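PDB 1R0L: 1-deoxy-D-xylulose 5-phosphate reductoisomerase from Zymomonas mobilis, which catalyses the NADPH-dependent rearrangement and reduction of 1-deoxy-D-xylulose 5-phosphate to 2-C-methyl-D-erythritol 4-phosphate in isoprenoid biosynthesis, using a divalent metal ion. Local coordinates for residues 32-37 / 53-58. Sequence-based numbering, arbitrary orientation.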
ATOM      1  N   GLN B  32      28.385 -11.911   2.664  1.00 32.11           N
ATOM      2  CA  GLN B  32      29.824 -11.891   2.804  1.00 31.41           C
ATOM      3  C   GLN B  32      30.223 -10.410   2.784  1.00 29.38           C
ATOM      4  O   GLN B  32      30.155  -9.755   1.743  1.00 28.23           O
ATOM      5  CB  GLN B  32      30.475 -12.655   1.646  1.00 33.69           C
ATOM      6  CG  GLN B  32      31.980 -12.442   1.528  1.00 38.88           C
ATOM      7  CD  GLN B  32      32.631 -13.293   0.436  1.00 43.75           C
ATOM      8  OE1 GLN B  32      32.163 -13.345  -0.706  1.00 45.44           O
ATOM      9  NE2 GLN B  32      33.730 -13.955   0.785  1.00 46.68           N
ATOM     10  N   VAL B  33      30.614  -9.879   3.943  1.00 27.04           N
ATOM     11  CA  VAL B  33      31.006  -8.476   4.036  1.00 25.14           C
ATOM     12  C   VAL B  33      32.332  -8.196   3.349  1.00 26.75           C
ATOM     13  O   VAL B  33      33.347  -8.812   3.663  1.00 28.47           O
ATOM     14  CB  VAL B  33      31.136  -8.014   5.484  1.00 21.66           C
ATOM     15  CG1 VAL B  33      31.480  -6.558   5.519  1.00 21.27           C
ATOM     16  CG2 VAL B  33      29.851  -8.264   6.226  1.00 22.20           C
ATOM     17  N   ILE B  34      32.320  -7.260   2.406  1.00 26.93           N
ATOM     18  CA  ILE B  34      33.527  -6.888   1.684  1.00 27.85           C
ATOM     19  C   ILE B  34      34.243  -5.754   2.440  1.00 28.71           C
ATOM     20  O   ILE B  34      35.316  -5.961   3.004  1.00 29.37           O
ATOM     21  CB  ILE B  34      33.196  -6.415   0.234  1.00 27.56           C
ATOM     22  CG1 ILE B  34      32.539  -7.546  -0.570  1.00 28.68           C
ATOM     23  CG2 ILE B  34      34.433  -5.934  -0.447  1.00 25.46           C
ATOM     24  CD1 ILE B  34      33.369  -8.806  -0.685  1.00 30.40           C
ATOM     25  N   ALA B  35      33.640  -4.564   2.463  1.00 28.32           N
ATOM     26  CA  ALA B  35      34.233  -3.420   3.144  1.00 25.88           C
ATOM     27  C   ALA B  35      33.278  -2.714   4.084  1.00 27.08           C
ATOM     28  O   ALA B  35      32.066  -2.683   3.864  1.00 28.42           O
ATOM     29  CB  ALA B  35      34.739  -2.426   2.137  1.00 23.55           C
ATOM     30  N   LEU B  36      33.839  -2.147   5.146  1.00 27.62           N
ATOM     31  CA  LEU B  36      33.068  -1.375   6.115  1.00 25.77           C
ATOM     32  C   LEU B  36      33.852  -0.090   6.299  1.00 25.66           C
ATOM     33  O   LEU B  36      35.088  -0.108   6.318  1.00 21.77           O
ATOM     34  CB  LEU B  36      32.975  -2.086   7.456  1.00 25.05           C
ATOM     35  CG  LEU B  36      32.219  -3.404   7.539  1.00 26.64           C
ATOM     36  CD1 LEU B  36      32.111  -3.805   9.012  1.00 23.93           C
ATOM     37  CD2 LEU B  36      30.839  -3.262   6.904  1.00 24.85           C
ATOM     38  N   THR B  37      33.157   1.034   6.414  1.00 26.42           N
ATOM     39  CA  THR B  37      33.882   2.271   6.615  1.00 27.99           C
ATOM     40  C   THR B  37      33.347   3.038   7.792  1.00 29.85           C
ATOM     41  O   THR B  37      32.211   2.821   8.250  1.00 31.42           O
ATOM     42  CB  THR B  37      33.840   3.228   5.399  1.00 26.15           C
ATOM     43  OG1 THR B  37      32.558   3.829   5.305  1.00 27.25           O
ATOM     44  CG2 THR B  37      34.121   2.508   4.127  1.00 27.67           C
ATOM     45  N   ASN B  53      33.888 -10.424   9.902  1.00 40.83           N
ATOM     46  CA  ASN B  53      35.008 -10.967   9.141  1.00 41.38           C
ATOM     47  C   ASN B  53      35.082 -10.276   7.785  1.00 40.51           C
ATOM     48  O   ASN B  53      35.213 -10.928   6.745  1.00 38.26           O
ATOM     49  CB  ASN B  53      34.829 -12.468   8.921  1.00 43.71           C
ATOM     50  CG  ASN B  53      36.017 -13.092   8.230  1.00 47.06           C
ATOM     51  OD1 ASN B  53      35.969 -14.238   7.791  1.00 49.31           O
ATOM     52  ND2 ASN B  53      37.103 -12.333   8.128  1.00 49.73           N
ATOM     53  N   ALA B  54      34.987  -8.950   7.807  1.00 39.53           N
ATOM     54  CA  ALA B  54      35.031  -8.160   6.589  1.00 39.23           C
ATOM     55  C   ALA B  54      36.398  -8.279   5.932  1.00 39.71           C
ATOM     56  O   ALA B  54      37.369  -8.648   6.584  1.00 40.34           O
ATOM     57  CB  ALA B  54      34.725  -6.697   6.903  1.00 38.90           C
ATOM     58  N   LYS B  55      36.469  -7.968   4.642  1.00 39.45           N
ATOM     59  CA  LYS B  55      37.729  -8.022   3.919  1.00 40.92           C
ATOM     60  C   LYS B  55      38.577  -6.790   4.134  1.00 40.50           C
ATOM     61  O   LYS B  55      39.807  -6.876   4.197  1.00 41.59           O
ATOM     62  CB  LYS B  55      37.493  -8.157   2.434  1.00 44.68           C
ATOM     63  CG  LYS B  55      36.989  -9.493   2.056  1.00 52.05           C
ATOM     64  CD  LYS B  55      36.926  -9.562   0.577  1.00 55.83           C
ATOM     65  CE  LYS B  55      36.630 -10.952   0.135  1.00 58.45           C
ATOM     66  NZ  LYS B  55      36.391 -10.872  -1.306  1.00 59.44           N
ATOM     67  N   ARG B  56      37.925  -5.638   4.221  1.00 38.68           N
ATOM     68  CA  ARG B  56      38.648  -4.397   4.433  1.00 36.87           C
ATOM     69  C   ARG B  56      37.863  -3.456   5.316  1.00 34.91           C
ATOM     70  O   ARG B  56      36.634  -3.467   5.316  1.00 35.04           O
ATOM     71  CB  ARG B  56      38.939  -3.722   3.092  1.00 38.87           C
ATOM     72  CG  ARG B  56      39.747  -2.438   3.195  1.00 38.84           C
ATOM     73  CD  ARG B  56      39.998  -1.840   1.813  1.00 37.98           C
ATOM     74  NE  ARG B  56      40.746  -2.763   0.962  1.00 40.28           N
ATOM     75  CZ  ARG B  56      40.996  -2.581  -0.337  1.00 39.77           C
ATOM     76  NH1 ARG B  56      40.567  -1.498  -0.980  1.00 39.41           N
ATOM     77  NH2 ARG B  56      41.669  -3.503  -1.004  1.00 39.89           N
ATOM     78  N   ALA B  57      38.595  -2.665   6.086  1.00 33.49           N
ATOM     79  CA  ALA B  57      38.021  -1.677   6.986  1.00 32.93           C
ATOM     80  C   ALA B  57      38.724  -0.375   6.628  1.00 33.40           C
ATOM     81  O   ALA B  57      39.952  -0.339   6.519  1.00 33.54           O
ATOM     82  CB  ALA B  57      38.300  -2.053   8.421  1.00 30.50           C
ATOM     83  N   VAL B  58      37.959   0.688   6.416  1.00 33.92           N
ATOM     84  CA  VAL B  58      38.560   1.961   6.044  1.00 33.41           C
ATOM     85  C   VAL B  58      38.126   3.054   6.986  1.00 34.03           C
ATOM     86  O   VAL B  58      36.940   3.226   7.264  1.00 32.93           O
ATOM     87  CB  VAL B  58      38.185   2.350   4.599  1.00 32.34           C
ATOM     88  CG1 VAL B  58      38.882   3.630   4.186  1.00 30.75           C
ATOM     89  CG2 VAL B  58      38.561   1.234   3.669  1.00 31.35           C
TER
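A35, L36 and T37 pair with R56, A57 and V58 as neighbouring parallel strands of the Rossmann-type NADPH-binding domain, the two being joined through helix 42-52 in a beta-alpha-beta unit. The short strand segments run 4.8 Å apart with 19° between their directions. Three backbone hydrogen bonds set the parallel register: R56 N to I34 O (2.9 Å), L36 N to R56 O, and V58 N to L36 O. R56 thus brackets A35, bonding to I34 through its N-H and to L36 through its carbonyl. Before the strand is established, K55 N makes two weak bonds, to V33 O and I34 O, and I34 O therefore accepts from both K55 N and R56 N. CA-H...O contacts accompany the pairing, from A35 CA to R56 O and from A57 CA to L36 O.

The apolar contacts divide between the two faces of the sheet. Toward helix 42-52, A54, just beyond the Schellman motif at N53 that ends this helix, places CB against V33 CG1 at 3.5 Å, with L36 CG a looser neighbour; L36 packs on L45 and A48. On the other face, T37 and V58 lie side by side, CG2 of the threonine 4.1 Å from CB of the valine, both touching L86 of helix 83-90. T37 OG1 is hydrogen-bonded to G11 N, and the T37 side chain lies about 5 Å from the bound NADPH, placing this end of the pair beside the cofactor.

K55 also meets I34 along its chain. It starts with CG anti to its carbonyl carbon (chi1 -72°) and continues extended alongside I34, its CD 3.8 Å from I34 CD1.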